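Local coordinates for protein thymidylate synthase thyX (Helicobacter pylori, PDB 3N3Y) that probably catalyses the reductive methylation of dUMP to dTMP, using FAD as cofactor, methylenetetrahydrofolate as methyl donor and NADPH as reductant, at residues T17-A22 with P203-Y208; H62-F67 with A167-A172; Q78-H83 with Q176-L181. All coordinates share one frame; numbering follows the deposited sequence.

Interaction 1: T17-A22 with P203-Y208; sequences TPLDIA and PGEHQY
H206 has its CG anti to its own carbonyl carbon (chi1 -71°), while L19 runs out extended at chi2 (-177°, CD1 anti to CA) past the imidazole in the opposite direction. L19 CG sits over the centre of one ring face, a CH-pi contact. H206 NE2 gives its hydrogen to the T17 carbonyl; NE2 and T17 O are 2.8 Å apart, the bond is nearly straight at 165°, and the acceptor lies close to the ring plane. That bond and the covered face together help to hold the imidazole in its rotation; Y16, which like P18 belongs to a dUMP pocket, meets the ring edge-to-face. Farther out, L19 CD1 meets Y208 at its edge, 3.3 Å from OH, and faces E205 tip to tip, 3.6 Å from its CD. The carboxylate is also tied to the L19 backbone by a water that takes the N-H of L19 and donates to E205 OE1. The Y208 hydroxyl has its hydrogen-bond partner in the K44 carbonyl. The contact packs the loop after helix 189-201 against the link from strand 10-16 to helix 20-30, with helix 41-51 alongside, its K44 and I47 touching L19.

Interaction 2: H62-F67 with A167-A172; sequences HLYYNF and AYSINA. With FAD (flavin-adenine dinucleotide), chain K.
The phenol ring of Y64 leans across the opposing strand: CD1 lies 3.6 Å from the carbonyl carbon of I170, and OH is 3.4 Å from S169 CB. CG lies roughly anti to the backbone N (chi1 -154°), and from there the ring reaches the backbone of I170 and the CB of S169; its hydroxyl has its main partner in the carbonyl of E61 of the second subunit. Beneath it, strands 64-73 and 163-171 pair antiparallel in the middle of the four-stranded sheet. Y65 with I170 and F67 with Y168 are hydrogen-bonded pairs, while Y64 with N171 and N66 with S169 are non-hydrogen-bonded ones. Past the strand end, A172 N still reaches the L63 carbonyl, and the two CB atoms pack together.

The two faces differ in character. On the one bearing Y65, F67, Y168 and I170, F67 CE2 meets I170 CG2 at 3.8 Å, and Y65 CE2 touches A172 CB at the ring's edge; L175 and L178 of helix 172-182 cover this side. On the other, N66 ND2 donates to S169 OG (2.9 Å) with the oxygen tilted out of the amide plane, and a water connects that hydroxyl to the F67 carbonyl. S169 OG also bonds to ND1 of H62 of the second subunit, so this polar face belongs to the subunit interface.

N171 stands at the N-cap of helix 172-182, its OD1 accepting from S174 N. N171 ND2 donates to N1A of the FAD adenine over 2.8 Å, almost straight at 171°. One amide thus does two jobs: the carbonyl end caps the helix, which orients the amide, and the N-H end reads the unprotonated ring nitrogen of the adenine.

Interaction 3: Q78-H83 with Q176-L181; sequences QELSRH and QNLLTL. With FAD (flavin-adenine dinucleotide), chain F.
An FAD site is built here where the end of helix 74-80 meets helix 172-182, and H83, the last residue of a type I turn from L80, lies between the two helices and the cofactor. Other subunits complete the site, among them R173 and S58 of the third subunit and V90 of the fourth. L178 CD1 lies over the centre of one face of the H83 imidazole, 3.4 Å from the centroid and 11° off the normal, a CH-pi contact. C5' of the FAD lies over the centre of the opposite face, so the ring is sandwiched between leucine methyl and cofactor. At its edge, L181 CD1 comes within 3.5 Å of H83 CE1. L178 also uses its other methyl: CD2 meets L80 CD1 at 4.1 Å, the two side chains crossing at about a right angle.

The polar groups grip the cofactor. N177 ND2 donates to the phosphate oxygen O1P at 3.2 Å and to a water, which in turn donates to O1A and is paired with H83 ND1. The other ring nitrogen, H83 NE2, is hydrogen-bonded to NE of R182, a residue predicted to activate dUMP. R82, its chain bent at chi2 and chi3, brings its guanidinium edge-on to the flavin: NH1 and NH2 share O2, at 2.9 and 3.1 Å. NH1 also bonds O3' of dUMP, so one arginine touches both ligands.

Two N-H groups converging on O2 would be expected to draw electron density toward the pyrimidine end of the flavin and probably to stabilise negative charge there on reduction, while N177 and the water spread their hydrogen bonds over both phosphates.

From the N terminus, segment 17-22 carries the chain from strand 10-16 into the start of helix 20-30, and interaction 1 brings 203-208 back against it, closing a long loop that contains both other contacts. Within that loop, strand 64-73 runs into helix 74-80 and strand 163-171 into helix 172-182. Interaction 2 joins the two strands and interaction 3 joins the end of helix 74-80 and its following turn to helix 172-182, so their segments alternate along the chain and the contacts cross. Y168 OH packs against L80 and L178, linking sheet to helices, while T17 OG1 probably hydrogen-bonds Y64 N, linking interactions 1 and 2. Interactions 1 and 3 do not touch, their nearest atoms being about 7 Å apart.

Interaction 1: T17-A22 with P203-Y208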
loop_
_atom_site.group_PDB
_atom_site.type_symbol
_atom_site.label_atom_id
_atom_site.label_comp_id
_atom_site.label_asym_id
_atom_site.label_seq_id
_atom_site.Cartn_x
_atom_site.Cartn_y
_atom_site.Cartn_z
ATOM N N THR A 17 -1.386 0.852 20.595
ATOM C CA THR A 17 -2.767 1.281 20.562
ATOM C C THR A 17 -3.569 0.449 21.550
ATOM O O THR A 17 -3.555 -0.785 21.483
ATOM C CB THR A 17 -3.371 1.103 19.148
ATOM O OG1 THR A 17 -2.693 1.957 18.217
ATOM C CG2 THR A 17 -4.837 1.473 19.149
ATOM N N PRO A 18 -4.273 1.121 22.473
ATOM C CA PRO A 18 -5.136 0.414 23.427
ATOM C C PRO A 18 -6.023 -0.553 22.665
ATOM O O PRO A 18 -6.510 -0.183 21.599
ATOM C CB PRO A 18 -5.981 1.539 24.037
ATOM C CG PRO A 18 -5.153 2.757 23.906
ATOM C CD PRO A 18 -4.319 2.586 22.648
ATOM N N LEU A 19 -6.205 -1.765 23.180
ATOM C CA LEU A 19 -7.058 -2.774 22.542
ATOM C C LEU A 19 -8.502 -2.327 22.263
ATOM O O LEU A 19 -9.126 -2.780 21.308
ATOM C CB LEU A 19 -7.122 -4.043 23.401
ATOM C CG LEU A 19 -6.111 -5.165 23.192
ATOM C CD1 LEU A 19 -6.454 -6.320 24.120
ATOM C CD2 LEU A 19 -6.106 -5.628 21.750
ATOM N N ASP A 20 -9.056 -1.484 23.123
ATOM C CA ASP A 20 -10.452 -1.090 22.972
ATOM C C ASP A 20 -10.672 -0.404 21.625
ATOM O O ASP A 20 -11.761 -0.479 21.064
ATOM C CB ASP A 20 -10.889 -0.170 24.111
ATOM C CG ASP A 20 -10.050 1.097 24.183
ATOM O OD1 ASP A 20 -10.496 2.146 23.648
ATOM O OD2 ASP A 20 -8.932 1.034 24.764
ATOM N N ILE A 21 -9.646 0.267 21.106
ATOM C CA ILE A 21 -9.753 0.845 19.772
ATOM C C ILE A 21 -10.211 -0.223 18.780
ATOM O O ILE A 21 -11.091 0.017 17.948
ATOM C CB ILE A 21 -8.436 1.473 19.289
ATOM C CG1 ILE A 21 -8.076 2.674 20.160
ATOM C CG2 ILE A 21 -8.556 1.903 17.839
ATOM C CD1 ILE A 21 -9.256 3.547 20.482
ATOM N N ALA A 22 -9.624 -1.408 18.888
ATOM C CA ALA A 22 -9.970 -2.508 18.000
ATOM C C ALA A 22 -11.397 -2.982 18.219
ATOM O O ALA A 22 -12.159 -3.087 17.265
ATOM C CB ALA A 22 -8.990 -3.653 18.156
ATOM N N PRO A 203 3.152 -5.541 24.532
ATOM C CA PRO A 203 2.523 -5.575 25.859
ATOM C C PRO A 203 1.886 -6.948 26.040
ATOM O O PRO A 203 1.313 -7.453 25.080
ATOM C CB PRO A 203 1.416 -4.514 25.763
ATOM C CG PRO A 203 1.627 -3.793 24.458
ATOM C CD PRO A 203 2.385 -4.726 23.573
ATOM N N GLY A 204 2.007 -7.548 27.223
ATOM C CA GLY A 204 1.426 -8.859 27.473
ATOM C C GLY A 204 -0.059 -8.934 27.141
ATOM O O GLY A 204 -0.554 -9.965 26.680
ATOM N N GLU A 205 -0.768 -7.830 27.366
ATOM C CA GLU A 205 -2.213 -7.788 27.142
ATOM C C GLU A 205 -2.597 -7.944 25.665
ATOM O O GLU A 205 -3.703 -8.398 25.361
ATOM C CB GLU A 205 -2.825 -6.522 27.755
ATOM C CG GLU A 205 -3.729 -5.728 26.811
ATOM C CD GLU A 205 -5.126 -5.474 27.392
ATOM O OE1 GLU A 205 -5.640 -4.331 27.256
ATOM O OE2 GLU A 205 -5.708 -6.418 27.984
ATOM N N HIS A 206 -1.679 -7.589 24.754
ATOM C CA HIS A 206 -1.910 -7.768 23.314
ATOM C C HIS A 206 -1.356 -9.096 22.773
ATOM O O HIS A 206 -1.685 -9.509 21.660
ATOM C CB HIS A 206 -1.268 -6.640 22.504
ATOM C CG HIS A 206 -1.936 -5.306 22.635
ATOM N ND1 HIS A 206 -2.237 -4.732 23.853
ATOM C CD2 HIS A 206 -2.291 -4.397 21.694
ATOM C CE1 HIS A 206 -2.771 -3.539 23.657
ATOM N NE2 HIS A 206 -2.814 -3.312 22.356
ATOM N N GLN A 207 -0.494 -9.757 23.539
ATOM C CA GLN A 207 0.235 -10.895 22.979
ATOM C C GLN A 207 -0.639 -12.065 22.522
ATOM O O GLN A 207 -0.215 -12.856 21.689
ATOM C CB GLN A 207 1.356 -11.359 23.908
ATOM C CG GLN A 207 2.632 -10.530 23.785
ATOM C CD GLN A 207 3.743 -11.064 24.663
ATOM O OE1 GLN A 207 3.659 -12.182 25.168
ATOM N NE2 GLN A 207 4.791 -10.270 24.848
ATOM N N TYR A 208 -1.868 -12.158 23.023
ATOM C CA TYR A 208 -2.739 -13.269 22.628
ATOM C C TYR A 208 -3.191 -13.208 21.171
ATOM O O TYR A 208 -3.580 -14.222 20.594
ATOM C CB TYR A 208 -3.960 -13.353 23.535
ATOM C CG TYR A 208 -4.947 -12.238 23.320
ATOM C CD1 TYR A 208 -4.643 -10.940 23.716
ATOM C CD2 TYR A 208 -6.188 -12.481 22.735
ATOM C CE1 TYR A 208 -5.539 -9.916 23.531
ATOM C CE2 TYR A 208 -7.096 -11.461 22.548
ATOM C CZ TYR A 208 -6.763 -10.178 22.947
ATOM O OH TYR A 208 -7.643 -9.142 22.773
HETATM O O HOH W 1 -4.408 -2.136 25.773
#

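Interaction 2: H62-F67 with A167-A172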
loop_
_atom_site.group_PDB
_atom_site.type_symbol
_atom_site.label_atom_id
_atom_site.label_comp_id
_atom_site.label_asym_id
_atom_site.label_seq_id
_atom_site.Cartn_x
_atom_site.Cartn_y
_atom_site.Cartn_z
ATOM N N HIS A 62 -6.356 -1.310 12.955
ATOM C CA HIS A 62 -6.499 -0.151 13.836
ATOM C C HIS A 62 -5.498 -0.170 14.979
ATOM O O HIS A 62 -5.248 0.863 15.592
ATOM C CB HIS A 62 -7.923 -0.034 14.392
ATOM C CG HIS A 62 -8.966 0.124 13.333
ATOM N ND1 HIS A 62 -9.249 1.337 12.750
ATOM C CD2 HIS A 62 -9.776 -0.783 12.733
ATOM C CE1 HIS A 62 -10.199 1.175 11.844
ATOM N NE2 HIS A 62 -10.536 -0.102 11.816
ATOM N N LEU A 63 -4.946 -1.349 15.267
ATOM C CA LEU A 63 -3.869 -1.486 16.258
ATOM C C LEU A 63 -2.504 -1.240 15.622
ATOM O O LEU A 63 -2.118 -1.937 14.688
ATOM C CB LEU A 63 -3.909 -2.875 16.909
ATOM C CG LEU A 63 -5.277 -3.257 17.492
ATOM C CD1 LEU A 63 -5.281 -4.675 18.035
ATOM C CD2 LEU A 63 -5.683 -2.264 18.575
ATOM N N TYR A 64 -1.789 -0.252 16.149
ATOM C CA TYR A 64 -0.501 0.176 15.626
ATOM C C TYR A 64 0.598 0.072 16.686
ATOM O O TYR A 64 0.392 0.436 17.835
ATOM C CB TYR A 64 -0.602 1.637 15.226
ATOM C CG TYR A 64 0.362 2.073 14.155
ATOM C CD1 TYR A 64 0.461 1.368 12.959
ATOM C CD2 TYR A 64 1.151 3.216 14.321
ATOM C CE1 TYR A 64 1.329 1.773 11.964
ATOM C CE2 TYR A 64 2.029 3.637 13.327
ATOM C CZ TYR A 64 2.106 2.910 12.143
ATOM O OH TYR A 64 2.956 3.314 11.133
ATOM N N TYR A 65 1.777 -0.384 16.289
ATOM C CA TYR A 65 2.890 -0.534 17.238
ATOM C C TYR A 65 4.140 0.207 16.792
ATOM O O TYR A 65 4.602 0.019 15.672
ATOM C CB TYR A 65 3.228 -2.000 17.398
ATOM C CG TYR A 65 2.050 -2.818 17.829
ATOM C CD1 TYR A 65 1.687 -2.902 19.179
ATOM C CD2 TYR A 65 1.288 -3.499 16.900
ATOM C CE1 TYR A 65 0.608 -3.666 19.581
ATOM C CE2 TYR A 65 0.199 -4.259 17.288
ATOM C CZ TYR A 65 -0.141 -4.331 18.626
ATOM O OH TYR A 65 -1.222 -5.086 18.995
ATOM N N ASN A 66 4.669 1.051 17.670
ATOM C CA ASN A 66 5.949 1.714 17.451
ATOM C C ASN A 66 7.099 1.030 18.192
ATOM O O ASN A 66 7.176 1.082 19.416
ATOM C CB ASN A 66 5.872 3.168 17.897
ATOM C CG ASN A 66 4.631 3.865 17.391
ATOM O OD1 ASN A 66 3.629 3.963 18.102
ATOM N ND2 ASN A 66 4.683 4.349 16.150
ATOM N N PHE A 67 8.007 0.421 17.439
ATOM C CA PHE A 67 9.150 -0.276 18.011
ATOM C C PHE A 67 10.458 0.455 17.820
ATOM O O PHE A 67 10.596 1.332 16.967
ATOM C CB PHE A 67 9.339 -1.641 17.371
ATOM C CG PHE A 67 8.191 -2.579 17.570
ATOM C CD1 PHE A 67 8.114 -3.368 18.706
ATOM C CD2 PHE A 67 7.212 -2.715 16.593
ATOM C CE1 PHE A 67 7.082 -4.255 18.875
ATOM C CE2 PHE A 67 6.168 -3.604 16.758
ATOM C CZ PHE A 67 6.101 -4.375 17.905
ATOM N N ALA A 167 13.773 2.832 13.924
ATOM C CA ALA A 167 12.406 2.866 14.401
ATOM C C ALA A 167 11.553 2.130 13.365
ATOM O O ALA A 167 11.656 2.362 12.150
ATOM C CB ALA A 167 11.937 4.298 14.587
ATOM N N TYR A 168 10.728 1.223 13.853
ATOM C CA TYR A 168 9.889 0.410 13.000
ATOM C C TYR A 168 8.453 0.510 13.503
ATOM O O TYR A 168 8.181 0.187 14.652
ATOM C CB TYR A 168 10.372 -1.043 13.069
ATOM C CG TYR A 168 9.751 -1.984 12.067
ATOM C CD1 TYR A 168 9.977 -1.821 10.701
ATOM C CD2 TYR A 168 8.967 -3.060 12.480
ATOM C CE1 TYR A 168 9.421 -2.684 9.779
ATOM C CE2 TYR A 168 8.422 -3.941 11.561
ATOM C CZ TYR A 168 8.647 -3.736 10.210
ATOM O OH TYR A 168 8.106 -4.580 9.284
ATOM N N SER A 169 7.531 0.951 12.654
ATOM C CA SER A 169 6.122 1.005 13.049
ATOM C C SER A 169 5.278 0.145 12.137
ATOM O O SER A 169 5.460 0.141 10.919
ATOM C CB SER A 169 5.600 2.441 13.043
ATOM O OG SER A 169 6.321 3.214 13.981
ATOM N N ILE A 170 4.339 -0.574 12.728
ATOM C CA ILE A 170 3.574 -1.550 11.984
ATOM C C ILE A 170 2.208 -1.789 12.656
ATOM O O ILE A 170 2.090 -1.743 13.894
ATOM C CB ILE A 170 4.402 -2.860 11.843
ATOM C CG1 ILE A 170 3.693 -3.903 10.967
ATOM C CG2 ILE A 170 4.767 -3.436 13.217
ATOM C CD1 ILE A 170 4.547 -5.120 10.710
ATOM N N ASN A 171 1.177 -2.021 11.847
ATOM C CA ASN A 171 -0.136 -2.341 12.403
ATOM C C ASN A 171 -0.281 -3.840 12.697
ATOM O O ASN A 171 0.540 -4.638 12.249
ATOM C CB ASN A 171 -1.278 -1.779 11.539
ATOM C CG ASN A 171 -1.532 -2.574 10.263
ATOM O OD1 ASN A 171 -1.511 -3.803 10.244
ATOM N ND2 ASN A 171 -1.818 -1.858 9.194
ATOM N N ALA A 172 -1.311 -4.221 13.451
ATOM C CA ALA A 172 -1.422 -5.605 13.958
ATOM C C ALA A 172 -1.650 -6.644 12.879
ATOM O O ALA A 172 -1.168 -7.758 12.987
ATOM C CB ALA A 172 -2.497 -5.715 15.014
HETATM P PA FAD K . -6.958 -5.010 -0.089
HETATM O O1A FAD K . -6.940 -4.987 -1.603
HETATM O O2A FAD K . -7.321 -3.683 0.538
HETATM O O5B FAD K . -5.523 -5.459 0.446
HETATM C C5B FAD K . -4.877 -6.573 -0.131
HETATM C C4B FAD K . -3.985 -7.169 0.942
HETATM O O4B FAD K . -3.015 -6.204 1.308
HETATM C C3B FAD K . -4.784 -7.471 2.210
HETATM O O3B FAD K . -5.274 -8.792 2.218
HETATM C C2B FAD K . -3.790 -7.204 3.318
HETATM O O2B FAD K . -2.962 -8.328 3.479
HETATM C C1B FAD K . -2.887 -6.153 2.714
HETATM N N9A FAD K . -3.139 -4.777 3.174
HETATM C C8A FAD K . -3.604 -3.723 2.425
HETATM N N7A FAD K . -3.651 -2.633 3.222
HETATM C C5A FAD K . -3.229 -2.985 4.464
HETATM C C6A FAD K . -3.088 -2.281 5.656
HETATM N N6A FAD K . -3.207 -0.955 5.674
HETATM N N1A FAD K . -2.620 -2.935 6.774
HETATM C C2A FAD K . -2.306 -4.274 6.721
HETATM N N3A FAD K . -2.459 -4.967 5.546
HETATM C C4A FAD K . -2.901 -4.328 4.443
HETATM N N1 FAD K . -15.815 -3.744 5.720
HETATM C C2 FAD K . -16.425 -2.998 6.711
HETATM O O2 FAD K . -15.957 -1.930 7.060
HETATM N N3 FAD K . -17.574 -3.450 7.322
HETATM C C4 FAD K . -18.134 -4.650 6.952
HETATM O O4 FAD K . -19.151 -5.024 7.520
HETATM C C4X FAD K . -17.541 -5.418 5.951
HETATM N N5 FAD K . -18.102 -6.628 5.577
HETATM C C5X FAD K . -17.496 -7.361 4.572
HETATM C C6 FAD K . -18.054 -8.572 4.184
HETATM C C7 FAD K . -17.465 -9.327 3.182
HETATM C C7M FAD K . -18.086 -10.634 2.773
HETATM C C8 FAD K . -16.297 -8.870 2.564
HETATM C C8M FAD K . -15.656 -9.691 1.483
HETATM C C9 FAD K . -15.723 -7.659 2.948
HETATM C C9A FAD K . -16.319 -6.900 3.955
HETATM N N10 FAD K . -15.761 -5.693 4.341
HETATM C C10 FAD K . -16.372 -4.954 5.335
HETATM C "C1'" FAD K . -14.524 -5.145 3.670
HETATM C "C2'" FAD K . -13.212 -5.749 4.155
HETATM O "O2'" FAD K . -13.044 -5.494 5.537
HETATM C "C3'" FAD K . -12.025 -5.175 3.370
HETATM O "O3'" FAD K . -11.876 -3.788 3.584
HETATM C "C4'" FAD K . -12.108 -5.447 1.870
HETATM O "O4'" FAD K . -12.545 -6.764 1.676
HETATM C "C5'" FAD K . -10.724 -5.403 1.258
HETATM O "O5'" FAD K . -10.034 -6.558 1.723
HETATM P P FAD K . -8.424 -6.590 1.817
HETATM O O1P FAD K . -7.944 -7.991 2.128
HETATM O O2P FAD K . -7.977 -5.598 2.854
HETATM O O3P FAD K . -7.946 -6.226 0.319
HETATM O O HOH W 2 8.621 3.617 16.154
#

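Interaction 3: Q78-H83 with Q176-L181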
loop_
_atom_site.group_PDB
_atom_site.type_symbol
_atom_site.label_atom_id
_atom_site.label_comp_id
_atom_site.label_asym_id
_atom_site.label_seq_id
_atom_site.Cartn_x
_atom_site.Cartn_y
_atom_site.Cartn_z
ATOM N N GLN A 78 17.901 -5.936 4.886
ATOM C CA GLN A 78 17.516 -6.198 3.492
ATOM C C GLN A 78 16.192 -6.942 3.446
ATOM O O GLN A 78 15.333 -6.638 2.621
ATOM C CB GLN A 78 18.574 -7.050 2.762
ATOM C CG GLN A 78 19.892 -6.372 2.414
ATOM C CD GLN A 78 19.838 -5.645 1.072
ATOM O OE1 GLN A 78 18.757 -5.365 0.534
ATOM N NE2 GLN A 78 21.001 -5.343 0.527
ATOM N N GLU A 79 16.029 -7.922 4.331
ATOM C CA GLU A 79 14.811 -8.729 4.361
ATOM C C GLU A 79 13.639 -8.023 5.053
ATOM O O GLU A 79 12.501 -8.102 4.594
ATOM C CB GLU A 79 15.086 -10.080 5.021
ATOM C CG GLU A 79 16.228 -10.846 4.362
ATOM C CD GLU A 79 16.395 -12.256 4.922
ATOM O OE1 GLU A 79 15.606 -12.630 5.820
ATOM O OE2 GLU A 79 17.308 -12.990 4.461
ATOM N N LEU A 80 13.904 -7.336 6.156
ATOM C CA LEU A 80 12.840 -6.610 6.849
ATOM C C LEU A 80 12.236 -5.528 5.940
ATOM O O LEU A 80 11.021 -5.382 5.868
ATOM C CB LEU A 80 13.366 -5.997 8.146
ATOM C CG LEU A 80 12.373 -5.263 9.041
ATOM C CD1 LEU A 80 11.280 -6.215 9.499
ATOM C CD2 LEU A 80 13.107 -4.662 10.239
ATOM N N SER A 81 13.098 -4.791 5.235
ATOM C CA SER A 81 12.680 -3.803 4.223
ATOM C C SER A 81 11.674 -4.303 3.186
ATOM O O SER A 81 10.909 -3.501 2.645
ATOM C CB SER A 81 13.903 -3.254 3.487
ATOM O OG SER A 81 14.599 -2.376 4.342
ATOM N N ARG A 82 11.674 -5.610 2.907
ATOM C CA ARG A 82 10.753 -6.188 1.909
ATOM C C ARG A 82 9.293 -6.304 2.382
ATOM O O ARG A 82 8.377 -6.526 1.572
ATOM C CB ARG A 82 11.264 -7.542 1.392
ATOM C CG ARG A 82 12.605 -7.455 0.647
ATOM C CD ARG A 82 12.452 -6.686 -0.663
ATOM N NE ARG A 82 11.501 -7.358 -1.548
ATOM C CZ ARG A 82 11.809 -8.374 -2.343
ATOM N NH1 ARG A 82 13.050 -8.811 -2.399
ATOM N NH2 ARG A 82 10.883 -8.945 -3.099
ATOM N N HIS A 83 9.069 -6.164 3.684
ATOM C CA HIS A 83 7.695 -6.042 4.183
ATOM C C HIS A 83 7.216 -4.606 4.013
ATOM O O HIS A 83 7.585 -3.714 4.767
ATOM C CB HIS A 83 7.583 -6.527 5.622
ATOM C CG HIS A 83 7.776 -8.000 5.752
ATOM N ND1 HIS A 83 6.720 -8.887 5.792
ATOM C CD2 HIS A 83 8.904 -8.751 5.808
ATOM C CE1 HIS A 83 7.191 -10.120 5.886
ATOM N NE2 HIS A 83 8.512 -10.065 5.889
ATOM N N GLN A 176 1.056 -9.534 12.098
ATOM C CA GLN A 176 0.757 -10.970 12.068
ATOM C C GLN A 176 1.435 -11.642 10.887
ATOM O O GLN A 176 2.009 -12.708 11.041
ATOM C CB GLN A 176 -0.745 -11.258 12.000
ATOM C CG GLN A 176 -1.501 -10.978 13.277
ATOM C CD GLN A 176 -2.960 -11.422 13.180
ATOM O OE1 GLN A 176 -3.587 -11.767 14.184
ATOM N NE2 GLN A 176 -3.497 -11.424 11.969
ATOM N N ASN A 177 1.311 -11.032 9.703
ATOM C CA ASN A 177 1.945 -11.523 8.484
ATOM C C ASN A 177 3.467 -11.667 8.698
ATOM O O ASN A 177 4.023 -12.741 8.520
ATOM C CB ASN A 177 1.612 -10.590 7.293
ATOM C CG ASN A 177 2.191 -11.089 5.940
ATOM O OD1 ASN A 177 1.951 -12.226 5.515
ATOM N ND2 ASN A 177 2.954 -10.225 5.271
ATOM N N LEU A 178 4.116 -10.581 9.111
ATOM C CA LEU A 178 5.537 -10.588 9.435
ATOM C C LEU A 178 5.930 -11.768 10.340
ATOM O O LEU A 178 6.840 -12.531 10.003
ATOM C CB LEU A 178 5.947 -9.263 10.090
ATOM C CG LEU A 178 7.438 -9.083 10.414
ATOM C CD1 LEU A 178 8.281 -9.357 9.183
ATOM C CD2 LEU A 178 7.733 -7.675 10.942
ATOM N N LEU A 179 5.241 -11.910 11.475
ATOM C CA LEU A 179 5.562 -12.952 12.447
ATOM C C LEU A 179 5.441 -14.340 11.851
ATOM O O LEU A 179 6.285 -15.198 12.096
ATOM C CB LEU A 179 4.695 -12.848 13.691
ATOM C CG LEU A 179 4.883 -11.581 14.523
ATOM C CD1 LEU A 179 4.015 -11.643 15.766
ATOM C CD2 LEU A 179 6.328 -11.397 14.904
ATOM N N THR A 180 4.411 -14.553 11.044
ATOM C CA THR A 180 4.228 -15.838 10.384
ATOM C C THR A 180 5.359 -16.176 9.402
ATOM O O THR A 180 5.939 -17.258 9.464
ATOM C CB THR A 180 2.881 -15.885 9.651
ATOM O OG1 THR A 180 1.839 -15.638 10.593
ATOM C CG2 THR A 180 2.653 -17.246 8.991
ATOM N N LEU A 181 5.662 -15.249 8.494
ATOM C CA LEU A 181 6.691 -15.475 7.470
ATOM C C LEU A 181 8.104 -15.633 8.061
ATOM O O LEU A 181 8.900 -16.425 7.569
ATOM C CB LEU A 181 6.682 -14.336 6.431
ATOM C CG LEU A 181 5.541 -14.276 5.402
ATOM C CD1 LEU A 181 5.407 -12.901 4.776
ATOM C CD2 LEU A 181 5.715 -15.328 4.313
HETATM P PA FAD F . 4.198 -6.925 2.621
HETATM O O1A FAD F . 4.284 -6.142 3.908
HETATM O O2A FAD F . 5.077 -6.435 1.500
HETATM O O5B FAD F . 2.665 -7.011 2.182
HETATM C C5B FAD F . 1.655 -7.301 3.131
HETATM C C4B FAD F . 0.496 -7.840 2.325
HETATM O O4B FAD F . 0.041 -6.814 1.458
HETATM C C3B FAD F . 0.959 -8.967 1.418
HETATM O O3B FAD F . 0.869 -10.228 2.049
HETATM C C2B FAD F . 0.064 -8.837 0.209
HETATM O O2B FAD F . -1.154 -9.472 0.503
HETATM C C1B FAD F . -0.251 -7.357 0.186
HETATM N N9A FAD F . 0.516 -6.572 -0.788
HETATM C C8A FAD F . 1.454 -5.625 -0.484
HETATM N N7A FAD F . 1.889 -5.098 -1.648
HETATM C C5A FAD F . 1.240 -5.687 -2.678
HETATM C C6A FAD F . 1.327 -5.524 -4.054
HETATM N N6A FAD F . 2.034 -4.514 -4.586
HETATM N N1A FAD F . 0.518 -6.297 -4.855
HETATM C C2A FAD F . -0.352 -7.215 -4.304
HETATM N N3A FAD F . -0.428 -7.372 -2.944
HETATM C C4A FAD F . 0.367 -6.618 -2.150
HETATM N N1 FAD F . 12.084 -12.028 -2.174
HETATM C C2 FAD F . 12.838 -12.097 -3.338
HETATM O O2 FAD F . 12.842 -11.175 -4.151
HETATM N N3 FAD F . 13.611 -13.202 -3.600
HETATM C C4 FAD F . 13.627 -14.249 -2.701
HETATM O O4 FAD F . 14.326 -15.233 -2.946
HETATM C C4X FAD F . 12.867 -14.183 -1.530
HETATM N N5 FAD F . 12.883 -15.226 -0.641
HETATM C C5X FAD F . 12.153 -15.171 0.525
HETATM C C6 FAD F . 12.212 -16.249 1.409
HETATM C C7 FAD F . 11.478 -16.217 2.585
HETATM C C7M FAD F . 11.539 -17.386 3.534
HETATM C C8 FAD F . 10.694 -15.103 2.882
HETATM C C8M FAD F . 9.906 -15.083 4.162
HETATM C C9 FAD F . 10.632 -14.025 1.994
HETATM C C9A FAD F . 11.370 -14.047 0.806
HETATM N N10 FAD F . 11.341 -12.988 -0.097
HETATM C C10 FAD F . 12.094 -13.062 -1.260
HETATM C "C1'" FAD F . 10.520 -11.750 0.167
HETATM C "C2'" FAD F . 9.062 -11.904 -0.268
HETATM O "O2'" FAD F . 8.982 -12.016 -1.668
HETATM C "C3'" FAD F . 8.196 -10.724 0.204
HETATM O "O3'" FAD F . 8.520 -9.521 -0.462
HETATM C "C4'" FAD F . 8.327 -10.469 1.706
HETATM O "O4'" FAD F . 8.252 -11.703 2.390
HETATM C "C5'" FAD F . 7.209 -9.552 2.192
HETATM O "O5'" FAD F . 6.002 -10.282 2.054
HETATM P P FAD F . 4.552 -9.598 1.833
HETATM O O1P FAD F . 3.472 -10.609 2.134
HETATM O O2P FAD F . 4.430 -9.034 0.446
HETATM O O3P FAD F . 4.506 -8.465 2.972
HETATM O O HOH W 3 4.132 -7.796 6.416
#